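PDB 3FMB: dimeric protein of unknown function and ferredoxin-like fold from Bacteroides fragilis, which is of unknown function but forms a homodimer of ferredoxin-like subunits belonging to the stress-responsive alpha/beta-barrel (Dabb) family. Local coordinates for residues V21-L26 with E109-V114; F27-D32 with K102-T107; S44-I49 with I62-N67; S57-I62 with S80-L85. One frame throughout, in Å; residues are numbered along the deposited sequence.

Contact 1 (V21-L26 with E109-V114); sequences VKHIVL and ESRACV. With SO4 (sulfate ion), chain C.
His-23 and Arg-111 reach from neighbouring antiparallel strands to one sulfate ion, probably taken up from the crystallisation liquor. His-23 CG stands anti to the backbone N (chi1 169°), and the ring meets the anion with its edge: NE2 donates to sulfate O1 at 2.8 Å in a straight bond. ND1 bonds to Asp-115 OD1, so the ring is held at both nitrogens and its rotation is fixed. Arg-111 runs extended from CG to NE and also presents an edge, NE giving a bond to sulfate O4 (3.0 Å) and NH2 one to O3 (2.7 Å); its NH1 forms a salt bridge with Glu-72 of the second subunit. Val-25 crosses Arg-111 at a slant, its CG1 3.5 Å from Arg-111 CG, while its CG2 faces the sulfate. Cys-113 SG approaches the His-23 ring obliquely, 3.6 Å from CE1. Between the backbones, Ile-24 pairs with Val-114 and Leu-26 with Ala-112, each through two hydrogen bonds, of which Leu-26 N to Ala-112 O measures 2.9 Å. Side chains of these four residues share one face of the sheet, where Ile-24 packs on its own counterpart in the second subunit. Paired first and last strands of this kind belong to the ferredoxin-like fold, here in the dimeric Dabb form.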
loop_
_atom_site.group_PDB
_atom_site.type_symbol
_atom_site.label_atom_id
_atom_site.label_comp_id
_atom_site.label_asym_id
_atom_site.label_seq_id
_atom_site.Cartn_x
_atom_site.Cartn_y
_atom_site.Cartn_z
ATOM N N VAL A 21 -2.292 14.096 -1.080
ATOM C CA VAL A 21 -1.641 13.015 -0.341
ATOM C C VAL A 21 -2.344 11.678 -0.585
ATOM O O VAL A 21 -3.569 11.591 -0.513
ATOM C CB VAL A 21 -1.594 13.332 1.187
ATOM C CG1 VAL A 21 -1.232 12.113 1.992
ATOM C CG2 VAL A 21 -0.621 14.502 1.441
ATOM N N LYS A 22 -1.549 10.644 -0.873
ATOM C CA LYS A 22 -2.010 9.271 -0.834
ATOM C C LYS A 22 -1.655 8.645 0.508
ATOM O O LYS A 22 -0.510 8.715 0.957
ATOM C CB LYS A 22 -1.421 8.447 -1.983
ATOM C CG LYS A 22 -1.820 9.010 -3.366
ATOM C CD LYS A 22 -1.687 7.997 -4.475
ATOM C CE LYS A 22 -1.959 8.589 -5.845
ATOM N NZ LYS A 22 -1.910 7.506 -6.880
ATOM N N HIS A 23 -2.655 8.044 1.140
ATOM C CA HIS A 23 -2.530 7.390 2.437
ATOM C C HIS A 23 -2.774 5.895 2.160
ATOM O O HIS A 23 -3.905 5.479 1.801
ATOM C CB HIS A 23 -3.600 7.947 3.408
ATOM C CG HIS A 23 -3.748 7.184 4.701
ATOM N ND1 HIS A 23 -2.739 7.069 5.626
ATOM C CD2 HIS A 23 -4.801 6.502 5.214
ATOM C CE1 HIS A 23 -3.170 6.360 6.661
ATOM N NE2 HIS A 23 -4.412 5.974 6.421
ATOM N N ILE A 24 -1.711 5.104 2.231
ATOM C CA ILE A 24 -1.801 3.681 1.901
ATOM C C ILE A 24 -1.448 2.884 3.139
ATOM O O ILE A 24 -0.386 3.093 3.754
ATOM C CB ILE A 24 -0.853 3.280 0.747
ATOM C CG1 ILE A 24 -1.186 4.110 -0.509
ATOM C CG2 ILE A 24 -0.919 1.727 0.508
ATOM C CD1 ILE A 24 -0.534 3.542 -1.800
ATOM N N VAL A 25 -2.324 1.949 3.489
ATOM C CA VAL A 25 -2.110 1.111 4.701
ATOM C C VAL A 25 -2.356 -0.351 4.315
ATOM O O VAL A 25 -3.350 -0.667 3.659
ATOM C CB VAL A 25 -3.048 1.495 5.925
ATOM C CG1 VAL A 25 -2.615 0.723 7.216
ATOM C CG2 VAL A 25 -3.119 3.024 6.135
ATOM N N LEU A 26 -1.416 -1.213 4.687
ATOM C CA LEU A 26 -1.613 -2.659 4.552
ATOM C C LEU A 26 -1.654 -3.276 5.961
ATOM O O LEU A 26 -0.930 -2.818 6.882
ATOM C CB LEU A 26 -0.475 -3.276 3.753
ATOM C CG LEU A 26 -0.258 -2.796 2.313
ATOM C CD1 LEU A 26 0.925 -3.572 1.634
ATOM C CD2 LEU A 26 -1.502 -2.785 1.458
ATOM N N GLU A 109 -2.141 -8.364 13.433
ATOM C CA GLU A 109 -0.760 -8.621 13.778
ATOM C C GLU A 109 0.113 -7.411 13.436
ATOM O O GLU A 109 0.912 -6.970 14.274
ATOM C CB GLU A 109 -0.275 -9.872 13.051
ATOM C CG GLU A 109 1.151 -10.285 13.312
ATOM C CD GLU A 109 1.494 -10.588 14.758
ATOM O OE1 GLU A 109 0.598 -10.723 15.625
ATOM O OE2 GLU A 109 2.709 -10.712 15.019
ATOM N N SER A 110 -0.012 -6.894 12.222
ATOM C CA SER A 110 0.881 -5.814 11.742
ATOM C C SER A 110 0.132 -4.823 10.893
ATOM O O SER A 110 -0.853 -5.180 10.215
ATOM C CB SER A 110 2.046 -6.394 10.920
ATOM O OG SER A 110 2.703 -7.434 11.607
ATOM N N ARG A 111 0.596 -3.572 10.956
ATOM C CA ARG A 111 0.146 -2.475 10.114
ATOM C C ARG A 111 1.377 -1.805 9.512
ATOM O O ARG A 111 2.335 -1.461 10.215
ATOM C CB ARG A 111 -0.639 -1.457 10.944
ATOM C CG ARG A 111 -1.010 -0.185 10.226
ATOM C CD ARG A 111 -1.662 0.798 11.192
ATOM N NE ARG A 111 -1.931 2.110 10.584
ATOM C CZ ARG A 111 -1.054 3.088 10.435
ATOM N NH1 ARG A 111 0.200 2.942 10.790
ATOM N NH2 ARG A 111 -1.433 4.216 9.870
ATOM N N ALA A 112 1.297 -1.546 8.218
ATOM C CA ALA A 112 2.342 -0.872 7.444
ATOM C C ALA A 112 1.674 0.314 6.762
ATOM O O ALA A 112 0.586 0.174 6.181
ATOM C CB ALA A 112 2.937 -1.837 6.390
ATOM N N CYS A 113 2.289 1.489 6.830
ATOM C CA CYS A 113 1.698 2.650 6.196
ATOM C C CYS A 113 2.727 3.621 5.633
ATOM O O CYS A 113 3.743 3.905 6.247
ATOM C CB CYS A 113 0.806 3.417 7.201
ATOM S SG CYS A 113 0.207 5.064 6.649
ATOM N N VAL A 114 2.427 4.145 4.454
ATOM C CA VAL A 114 3.198 5.208 3.839
ATOM C C VAL A 114 2.212 6.251 3.364
ATOM O O VAL A 114 1.218 5.918 2.727
ATOM C CB VAL A 114 4.027 4.708 2.644
ATOM C CG1 VAL A 114 4.620 5.934 1.850
ATOM C CG2 VAL A 114 5.112 3.691 3.121
HETATM S S SO4 C . -5.173 4.270 9.387
HETATM O O1 SO4 C . -5.976 4.347 8.081
HETATM O O2 SO4 C . -5.957 4.588 10.578
HETATM O O3 SO4 C . -3.974 5.144 9.421
HETATM O O4 SO4 C . -4.719 2.882 9.654
#

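Contact 2 (F27-D32 with K102-T107); sequences FKLRDD and KILAET
Thr-107 O accepts the backbone N of Arg-30 at 2.8 Å, with an N-H...O angle of 173°. The arginine side chain then turns back toward the loop: in the conformer given here, one of two, the chain bends at chi3 (-81°) and NH2 reaches Glu-106 O at 3.1 Å. That carbonyl oxygen lies in the guanidinium plane, whereas seen from the acceptor the donor is tilted from the carbonyl plane. In this conformer one residue meets two successive carbonyls, of Glu-106 and Thr-107, through its side chain and its main chain. In the ferredoxin-like fold this joins the end of the first strand to the connection that leads from helix 95-102 into the last strand, 108-117. Deeper in, Leu-104 CD1 sits over the centre of the Phe-27 ring, 3.7 Å from its centroid and 7° off the normal, a CH-pi contact in which the two side chains cross at about a right angle. Val-41 and Phe-45 of helix 35-50 pack on Leu-104 as well. Between the aromatic and polar ends, Leu-29 CD2 rests 3.6 Å from Thr-107 OG1, the two side chains crossing at a slant.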
loop_
_atom_site.group_PDB
_atom_site.type_symbol
_atom_site.label_atom_id
_atom_site.label_comp_id
_atom_site.label_asym_id
_atom_site.label_seq_id
_atom_site.Cartn_x
_atom_site.Cartn_y
_atom_site.Cartn_z
ATOM N N PHE A 27 -2.537 -4.261 6.115
ATOM C CA PHE A 27 -2.691 -5.015 7.340
ATOM C C PHE A 27 -2.464 -6.528 7.129
ATOM O O PHE A 27 -2.899 -7.130 6.125
ATOM C CB PHE A 27 -4.103 -4.840 7.911
ATOM C CG PHE A 27 -4.447 -3.443 8.268
ATOM C CD1 PHE A 27 -4.130 -2.937 9.517
ATOM C CD2 PHE A 27 -5.110 -2.632 7.349
ATOM C CE1 PHE A 27 -4.452 -1.608 9.856
ATOM C CE2 PHE A 27 -5.445 -1.320 7.690
ATOM C CZ PHE A 27 -5.136 -0.829 8.923
ATOM N N LYS A 28 -1.872 -7.137 8.146
ATOM C CA LYS A 28 -1.709 -8.580 8.247
ATOM C C LYS A 28 -2.354 -9.036 9.554
ATOM O O LYS A 28 -2.098 -8.516 10.646
ATOM C CB LYS A 28 -0.223 -8.931 8.193
ATOM C CG LYS A 28 0.039 -10.441 8.207
ATOM C CD LYS A 28 1.517 -10.763 7.870
ATOM C CE LYS A 28 1.800 -12.247 7.999
ATOM N NZ LYS A 28 2.957 -12.688 7.133
ATOM N N LEU A 29 -3.183 -10.046 9.452
ATOM C CA LEU A 29 -3.853 -10.577 10.598
ATOM C C LEU A 29 -3.013 -11.715 11.139
ATOM O O LEU A 29 -2.236 -12.331 10.395
ATOM C CB LEU A 29 -5.240 -11.066 10.208
ATOM C CG LEU A 29 -6.180 -10.001 9.625
ATOM C CD1 LEU A 29 -7.519 -10.768 9.399
ATOM C CD2 LEU A 29 -6.324 -8.763 10.522
ATOM N N ARG A 30 -3.170 -12.020 12.421
ATOM C CA ARG A 30 -2.365 -13.089 13.050
ATOM C C ARG A 30 -2.543 -14.432 12.345
ATOM O O ARG A 30 -3.658 -14.843 12.029
ATOM C CB ARG A 30 -2.710 -13.284 14.536
ATOM C CG ARG A 30 -2.499 -12.102 15.418
ATOM C CD ARG A 30 -2.798 -12.461 16.870
ATOM N NE ARG A 30 -4.234 -12.433 17.129
ATOM C CZ ARG A 30 -5.010 -13.499 17.311
ATOM N NH1 ARG A 30 -4.516 -14.728 17.283
ATOM N NH2 ARG A 30 -6.301 -13.319 17.542
ATOM N N ASP A 31 -1.425 -15.124 12.148
ATOM C CA ASP A 31 -1.394 -16.382 11.432
ATOM C C ASP A 31 -2.366 -17.430 11.995
ATOM O O ASP A 31 -2.986 -18.177 11.253
ATOM C CB ASP A 31 0.022 -16.961 11.468
ATOM C CG ASP A 31 0.966 -16.294 10.503
ATOM O OD1 ASP A 31 0.515 -15.687 9.501
ATOM O OD2 ASP A 31 2.197 -16.403 10.749
ATOM N N ASP A 32 -2.501 -17.468 13.309
ATOM C CA ASP A 32 -3.310 -18.488 13.949
ATOM C C ASP A 32 -4.817 -18.210 13.997
ATOM O O ASP A 32 -5.560 -19.018 14.526
ATOM C CB ASP A 32 -2.766 -18.756 15.365
ATOM C CG ASP A 32 -2.927 -17.559 16.329
ATOM O OD1 ASP A 32 -3.479 -16.495 15.987
ATOM O OD2 ASP A 32 -2.472 -17.693 17.481
ATOM N N LYS A 102 -11.486 -0.641 14.804
ATOM C CA LYS A 102 -11.659 -1.590 15.914
ATOM C C LYS A 102 -12.072 -2.970 15.448
ATOM O O LYS A 102 -11.819 -3.968 16.145
ATOM C CB LYS A 102 -12.659 -1.074 16.968
ATOM C CG LYS A 102 -12.013 -0.144 17.926
ATOM C CD LYS A 102 -12.947 0.314 19.034
ATOM C CE LYS A 102 -12.347 1.552 19.773
ATOM N NZ LYS A 102 -13.372 2.329 20.547
ATOM N N ILE A 103 -12.697 -3.045 14.276
ATOM C CA ILE A 103 -13.070 -4.351 13.679
ATOM C C ILE A 103 -11.830 -5.295 13.607
ATOM O O ILE A 103 -11.949 -6.511 13.791
ATOM C CB ILE A 103 -13.752 -4.167 12.317
ATOM C CG1 ILE A 103 -15.129 -3.493 12.469
ATOM C CG2 ILE A 103 -13.959 -5.527 11.550
ATOM C CD1 ILE A 103 -15.668 -2.985 11.151
ATOM N N LEU A 104 -10.662 -4.702 13.345
ATOM C CA LEU A 104 -9.407 -5.428 13.233
ATOM C C LEU A 104 -8.678 -5.689 14.549
ATOM O O LEU A 104 -7.717 -6.482 14.579
ATOM C CB LEU A 104 -8.466 -4.669 12.302
ATOM C CG LEU A 104 -8.917 -4.343 10.877
ATOM C CD1 LEU A 104 -7.786 -3.620 10.080
ATOM C CD2 LEU A 104 -9.423 -5.595 10.144
ATOM N N ALA A 105 -9.115 -5.058 15.649
ATOM C CA ALA A 105 -8.291 -5.020 16.850
ATOM C C ALA A 105 -7.950 -6.404 17.403
ATOM O O ALA A 105 -6.813 -6.668 17.821
ATOM C CB ALA A 105 -8.969 -4.163 17.955
ATOM N N GLU A 106 -8.933 -7.280 17.455
ATOM C CA GLU A 106 -8.724 -8.589 18.059
ATOM C C GLU A 106 -7.795 -9.496 17.255
ATOM O O GLU A 106 -7.170 -10.388 17.836
ATOM C CB GLU A 106 -10.058 -9.318 18.260
ATOM C CG GLU A 106 -10.718 -9.019 19.554
ATOM C CD GLU A 106 -9.876 -9.459 20.767
ATOM O OE1 GLU A 106 -9.630 -10.685 20.958
ATOM O OE2 GLU A 106 -9.456 -8.543 21.505
ATOM N N THR A 107 -7.751 -9.305 15.936
ATOM C CA THR A 107 -7.025 -10.229 15.044
ATOM C C THR A 107 -5.765 -9.680 14.378
ATOM O O THR A 107 -4.974 -10.451 13.834
ATOM C CB THR A 107 -7.963 -10.819 13.980
ATOM O OG1 THR A 107 -8.534 -9.774 13.189
ATOM C CG2 THR A 107 -9.098 -11.643 14.639
#

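Contact 3 (S44-I49 with I62-N67); sequences SFKEAI and IEVGLN. With EDO (1,2-ethanediol), chain D.
Lys-46 lies along Val-64 where helix 35-50 packs on strand 61-66, outermost in this chain's sheet, in the helix-on-sheet layer of a ferredoxin-like fold; the local axes run nearly antiparallel, 169° apart and 7.8 Å at closest approach. Its CB touches Val-64 CG1 at 3.8 Å, and CG passes over Val-64 CB. CD then comes near Leu-66 CG (4.2 Å) as well as Val-64 O. The chain stays extended up to CE and bends only at chi4 (68°), a turn that brings NZ back to Val-64 O. The ammonium also forms a salt bridge with Glu-50, whose carboxylate accepts the Val-64 backbone N-H, so lysine and glutamate together occupy both the C=O and the N-H of this valine. The other branch of Val-64, CG2, meets apolar groups of the helix segment, Ile-49 and Phe-45. Ile-49 and Val-64 cross at about a right angle, while Phe-45 CE2 reaches Val-64 CG2 at 4.1 Å. The Phe-45 ring has Ile-49 CG1 over one face, offset toward the rim. Ile-49 CG2 is packed tightly, 3.5 Å from both Ile-62 CD1 and Val-64 CG2. At the polar tip, the bond from Lys-46 NZ to Val-64 O is 2.9 Å long, with a C=O...N angle of 162°.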
loop_
_atom_site.group_PDB
_atom_site.type_symbol
_atom_site.label_atom_id
_atom_site.label_comp_id
_atom_site.label_asym_id
_atom_site.label_seq_id
_atom_site.Cartn_x
_atom_site.Cartn_y
_atom_site.Cartn_z
ATOM N N SER A 44 -16.036 -7.398 7.006
ATOM C CA SER A 44 -16.639 -6.378 7.856
ATOM C C SER A 44 -15.881 -5.040 7.788
ATOM O O SER A 44 -16.501 -3.976 7.686
ATOM C CB SER A 44 -16.744 -6.854 9.306
ATOM O OG SER A 44 -17.703 -7.870 9.391
ATOM N N PHE A 45 -14.549 -5.118 7.833
ATOM C CA PHE A 45 -13.656 -3.955 7.725
ATOM C C PHE A 45 -13.827 -3.257 6.387
ATOM O O PHE A 45 -14.005 -2.068 6.353
ATOM C CB PHE A 45 -12.210 -4.387 7.883
ATOM C CG PHE A 45 -11.228 -3.250 7.806
ATOM C CD1 PHE A 45 -11.140 -2.324 8.852
ATOM C CD2 PHE A 45 -10.421 -3.070 6.697
ATOM C CE1 PHE A 45 -10.232 -1.276 8.798
ATOM C CE2 PHE A 45 -9.498 -1.995 6.656
ATOM C CZ PHE A 45 -9.439 -1.117 7.723
ATOM N N LYS A 46 -13.812 -4.019 5.296
ATOM C CA LYS A 46 -14.002 -3.448 3.946
ATOM C C LYS A 46 -15.312 -2.666 3.870
ATOM O O LYS A 46 -15.316 -1.526 3.403
ATOM C CB LYS A 46 -14.000 -4.537 2.880
ATOM C CG LYS A 46 -14.381 -4.090 1.455
ATOM C CD LYS A 46 -14.057 -5.216 0.477
ATOM C CE LYS A 46 -14.605 -4.973 -0.884
ATOM N NZ LYS A 46 -13.887 -3.889 -1.431
ATOM N N GLU A 47 -16.403 -3.284 4.323
ATOM C CA GLU A 47 -17.721 -2.640 4.334
ATOM C C GLU A 47 -17.732 -1.357 5.163
ATOM O O GLU A 47 -18.322 -0.361 4.746
ATOM C CB GLU A 47 -18.784 -3.600 4.878
ATOM C CG GLU A 47 -20.217 -3.095 4.766
ATOM C CD GLU A 47 -21.203 -3.941 5.570
ATOM O OE1 GLU A 47 -22.186 -4.428 4.975
ATOM O OE2 GLU A 47 -20.994 -4.119 6.799
ATOM N N ALA A 48 -17.098 -1.398 6.335
ATOM C CA ALA A 48 -17.097 -0.266 7.273
ATOM C C ALA A 48 -16.295 0.912 6.718
ATOM O O ALA A 48 -16.749 2.060 6.801
ATOM C CB ALA A 48 -16.554 -0.703 8.657
ATOM N N ILE A 49 -15.120 0.625 6.155
ATOM C CA ILE A 49 -14.289 1.671 5.540
ATOM C C ILE A 49 -14.970 2.309 4.341
ATOM O O ILE A 49 -14.981 3.542 4.182
ATOM C CB ILE A 49 -12.899 1.145 5.137
ATOM C CG1 ILE A 49 -12.087 0.767 6.400
ATOM C CG2 ILE A 49 -12.155 2.203 4.276
ATOM C CD1 ILE A 49 -11.688 1.963 7.378
ATOM N N ILE A 62 -11.388 6.488 -1.304
ATOM C CA ILE A 62 -11.021 5.403 -0.381
ATOM C C ILE A 62 -11.521 4.079 -0.950
ATOM O O ILE A 62 -12.568 3.999 -1.578
ATOM C CB ILE A 62 -11.536 5.620 1.091
ATOM C CG1 ILE A 62 -10.803 4.738 2.105
ATOM C CG2 ILE A 62 -13.130 5.527 1.144
ATOM C CD1 ILE A 62 -10.783 5.318 3.563
ATOM N N GLU A 63 -10.703 3.052 -0.802
ATOM C CA GLU A 63 -11.125 1.705 -1.122
ATOM C C GLU A 63 -10.342 0.717 -0.282
ATOM O O GLU A 63 -9.202 1.007 0.132
ATOM C CB GLU A 63 -10.899 1.418 -2.603
ATOM C CG GLU A 63 -9.451 1.312 -2.993
ATOM C CD GLU A 63 -9.208 1.335 -4.487
ATOM O OE1 GLU A 63 -10.105 1.750 -5.251
ATOM O OE2 GLU A 63 -8.087 0.977 -4.896
ATOM N N VAL A 64 -10.960 -0.447 -0.043
ATOM C CA VAL A 64 -10.281 -1.546 0.648
ATOM C C VAL A 64 -10.178 -2.729 -0.312
ATOM O O VAL A 64 -11.185 -3.146 -0.887
ATOM C CB VAL A 64 -11.006 -1.938 1.951
ATOM C CG1 VAL A 64 -10.447 -3.254 2.516
ATOM C CG2 VAL A 64 -10.889 -0.766 2.957
ATOM N N GLY A 65 -8.964 -3.238 -0.448
ATOM C CA GLY A 65 -8.673 -4.396 -1.270
ATOM C C GLY A 65 -8.333 -5.590 -0.403
ATOM O O GLY A 65 -7.580 -5.499 0.538
ATOM N N LEU A 66 -8.935 -6.724 -0.727
ATOM C CA LEU A 66 -8.645 -7.979 -0.031
ATOM C C LEU A 66 -7.730 -8.846 -0.912
ATOM O O LEU A 66 -8.000 -9.043 -2.102
ATOM C CB LEU A 66 -9.974 -8.691 0.328
ATOM C CG LEU A 66 -10.970 -7.919 1.205
ATOM C CD1 LEU A 66 -12.128 -8.838 1.581
ATOM C CD2 LEU A 66 -10.194 -7.344 2.428
ATOM N N ASN A 67 -6.596 -9.290 -0.353
ATOM C CA ASN A 67 -5.605 -9.975 -1.116
ATOM C C ASN A 67 -6.112 -11.217 -1.845
ATOM O O ASN A 67 -6.773 -12.069 -1.253
ATOM C CB ASN A 67 -4.454 -10.385 -0.218
ATOM C CG ASN A 67 -3.377 -11.090 -0.981
ATOM O OD1 ASN A 67 -2.867 -10.569 -1.972
ATOM N ND2 ASN A 67 -3.073 -12.310 -0.568
HETATM C C1 EDO D . -2.806 -14.948 2.632
HETATM O O1 EDO D . -2.367 -15.187 1.303
HETATM C C2 EDO D . -3.038 -13.448 2.820
HETATM O O2 EDO D . -4.166 -12.993 2.092
#

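Contact 4 (S57-I62 with S80-L85); sequences SVIRKI and SEFDNL
A classic beta bulge sets two residues, Arg-60 and Lys-61, opposite the single Glu-81 at the open end of the hairpin formed by strands 61-66 and 76-82 in the ferredoxin-like sheet. The bulge gives Glu-81 O two donors: Arg-60 N at 3.0 Å and, weakly, Lys-61 N. Returning the link, Glu-81 N bonds to Lys-61 O at 2.9 Å. Beyond the backbone bonds, Arg-60 grips Asp-83 side-on with two nitrogens, NE to OD1 (3.1 Å) and NH2 to OD2 (3.0 Å). Both oxygens lie close to the guanidinium plane, yet each is met from above the carboxylate plane, the two flat groups being turned 52° apart. A bend at chi2 (-70°) carries the guanidinium back along its own chain, toward this aspartate. Over one of its faces, offset toward the rim, stand Val-58 O and a water molecule that bridges the segments, donating to Val-58 O and accepting a bond from Asp-83 N. Lys-61 and Glu-81 extend side by side on one face of the sheet with their aliphatic parts in contact, although the charged ends do not meet. Toward the interior, Phe-82 lies alongside Ile-59, and helix 85-93 adds Val-88 and Tyr-91 around the ring. Ser-80 turns its CB to Ile-62 CG1, while its hydroxyl bonds to His-23 O on the next strand. The Phe-82 ring also meets the main chain before the bulge, where CD2 comes within 3.4 Å of Val-58 O.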
loop_
_atom_site.group_PDB
_atom_site.type_symbol
_atom_site.label_atom_id
_atom_site.label_comp_id
_atom_site.label_asym_id
_atom_site.label_seq_id
_atom_site.Cartn_x
_atom_site.Cartn_y
_atom_site.Cartn_z
ATOM N N SER A 57 -16.263 13.941 5.158
ATOM C CA SER A 57 -16.222 14.698 3.910
ATOM C C SER A 57 -14.804 14.906 3.383
ATOM O O SER A 57 -14.614 15.056 2.178
ATOM C CB SER A 57 -16.917 16.049 4.086
ATOM O OG SER A 57 -16.130 16.900 4.895
ATOM N N VAL A 58 -13.799 14.901 4.256
ATOM C CA VAL A 58 -12.411 15.092 3.794
ATOM C C VAL A 58 -11.840 13.908 2.980
ATOM O O VAL A 58 -10.774 14.052 2.377
ATOM C CB VAL A 58 -11.393 15.473 4.939
ATOM C CG1 VAL A 58 -11.764 16.784 5.595
ATOM C CG2 VAL A 58 -11.222 14.366 5.965
ATOM N N ILE A 59 -12.497 12.742 2.982
ATOM C CA ILE A 59 -12.043 11.623 2.138
ATOM C C ILE A 59 -12.288 11.954 0.676
ATOM O O ILE A 59 -13.435 12.185 0.275
ATOM C CB ILE A 59 -12.757 10.268 2.444
ATOM C CG1 ILE A 59 -12.542 9.844 3.909
ATOM C CG2 ILE A 59 -12.256 9.150 1.481
ATOM C CD1 ILE A 59 -13.500 8.654 4.366
ATOM N N ARG A 60 -11.216 11.995 -0.116
ATOM C CA ARG A 60 -11.327 12.299 -1.557
ATOM C C ARG A 60 -11.502 10.995 -2.371
ATOM O O ARG A 60 -12.177 10.964 -3.367
ATOM C CB ARG A 60 -10.098 13.076 -2.021
ATOM C CG ARG A 60 -9.871 14.360 -1.231
ATOM C CD ARG A 60 -10.964 15.380 -1.573
ATOM N NE ARG A 60 -10.872 16.583 -0.755
ATOM C CZ ARG A 60 -11.798 16.987 0.119
ATOM N NH1 ARG A 60 -12.936 16.325 0.289
ATOM N NH2 ARG A 60 -11.582 18.079 0.829
ATOM N N LYS A 61 -10.898 9.919 -1.903
ATOM C CA LYS A 61 -11.053 8.597 -2.478
ATOM C C LYS A 61 -10.670 7.607 -1.393
ATOM O O LYS A 61 -9.754 7.887 -0.633
ATOM C CB LYS A 61 -10.098 8.414 -3.663
ATOM C CG LYS A 61 -10.256 7.096 -4.363
ATOM C CD LYS A 61 -9.431 7.060 -5.633
ATOM C CE LYS A 61 -9.453 5.695 -6.284
ATOM N NZ LYS A 61 -9.066 5.856 -7.718
ATOM N N ILE A 62 -11.388 6.488 -1.304
ATOM C CA ILE A 62 -11.021 5.403 -0.381
ATOM C C ILE A 62 -11.521 4.079 -0.950
ATOM O O ILE A 62 -12.568 3.999 -1.578
ATOM C CB ILE A 62 -11.536 5.620 1.091
ATOM C CG1 ILE A 62 -10.803 4.738 2.105
ATOM C CG2 ILE A 62 -13.130 5.527 1.144
ATOM C CD1 ILE A 62 -10.783 5.318 3.563
ATOM N N SER A 80 -6.192 5.323 -0.249
ATOM C CA SER A 80 -6.993 6.512 -0.073
ATOM C C SER A 80 -6.243 7.776 -0.468
ATOM O O SER A 80 -5.007 7.791 -0.535
ATOM C CB SER A 80 -7.466 6.577 1.383
ATOM O OG SER A 80 -6.378 6.747 2.248
ATOM N N GLU A 81 -7.014 8.826 -0.745
ATOM C CA GLU A 81 -6.511 10.130 -1.152
ATOM C C GLU A 81 -7.153 11.232 -0.307
ATOM O O GLU A 81 -8.357 11.208 -0.035
ATOM C CB GLU A 81 -6.782 10.392 -2.647
ATOM C CG GLU A 81 -5.992 9.425 -3.569
ATOM C CD GLU A 81 -6.349 9.513 -5.032
ATOM O OE1 GLU A 81 -7.095 10.427 -5.424
ATOM O OE2 GLU A 81 -5.866 8.665 -5.800
ATOM N N PHE A 82 -6.323 12.210 0.078
ATOM C CA PHE A 82 -6.730 13.388 0.870
ATOM C C PHE A 82 -5.985 14.611 0.333
ATOM O O PHE A 82 -4.999 14.482 -0.390
ATOM C CB PHE A 82 -6.389 13.207 2.361
ATOM C CG PHE A 82 -7.067 12.025 3.007
ATOM C CD1 PHE A 82 -6.485 10.756 2.971
ATOM C CD2 PHE A 82 -8.274 12.193 3.682
ATOM C CE1 PHE A 82 -7.137 9.657 3.594
ATOM C CE2 PHE A 82 -8.924 11.144 4.267
ATOM C CZ PHE A 82 -8.367 9.867 4.246
ATOM N N ASP A 83 -6.428 15.793 0.725
ATOM C CA ASP A 83 -5.763 17.030 0.301
ATOM C C ASP A 83 -4.425 17.243 0.972
ATOM O O ASP A 83 -3.514 17.818 0.373
ATOM C CB ASP A 83 -6.647 18.230 0.606
ATOM C CG ASP A 83 -7.878 18.276 -0.254
ATOM O OD1 ASP A 83 -7.961 17.571 -1.287
ATOM O OD2 ASP A 83 -8.781 19.030 0.117
ATOM N N ASN A 84 -4.312 16.802 2.218
ATOM C CA ASN A 84 -3.107 17.035 3.017
ATOM C C ASN A 84 -3.087 16.149 4.260
ATOM O O ASN A 84 -4.068 15.449 4.544
ATOM C CB ASN A 84 -3.050 18.523 3.407
ATOM C CG ASN A 84 -4.287 18.955 4.127
ATOM O OD1 ASN A 84 -4.640 18.379 5.167
ATOM N ND2 ASN A 84 -4.988 19.931 3.568
ATOM N N LEU A 85 -1.986 16.182 5.012
ATOM C CA LEU A 85 -1.860 15.315 6.193
ATOM C C LEU A 85 -2.787 15.691 7.347
ATOM O O LEU A 85 -3.092 14.859 8.158
ATOM C CB LEU A 85 -0.432 15.286 6.733
ATOM C CG LEU A 85 0.627 14.476 6.015
ATOM C CD1 LEU A 85 1.900 14.594 6.815
ATOM C CD2 LEU A 85 0.167 12.974 5.829
HETATM O O HOH W 1 -9.105 15.914 1.863
#

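In the fold
All four contacts share one antiparallel sheet. Contacts 1 and 2 are buried, contacts 3 and 4 partly buried. Contact 1 pairs strands 21-29 and 108-117; contact 2 continues the first into a loop, touching contact 1 where Lys-28 meets the bulge at Glu-109 and Ser-110. Contact 4 pairs strands at the hairpin's open end, with a salt bridge and a bridging water near its exposed Arg-60. Contact 3 shares strand 61-66 with it but looks to the helix layer, combining apolar packing with one lysine bond. Phe-45 and Leu-104 join contacts 2 and 3; Ser-80 bonded to His-23 joins contacts 1 and 4. Contacts 1 and 3 meet the second subunit through several residues, contact 4 through Leu-85, contact 2 not at all.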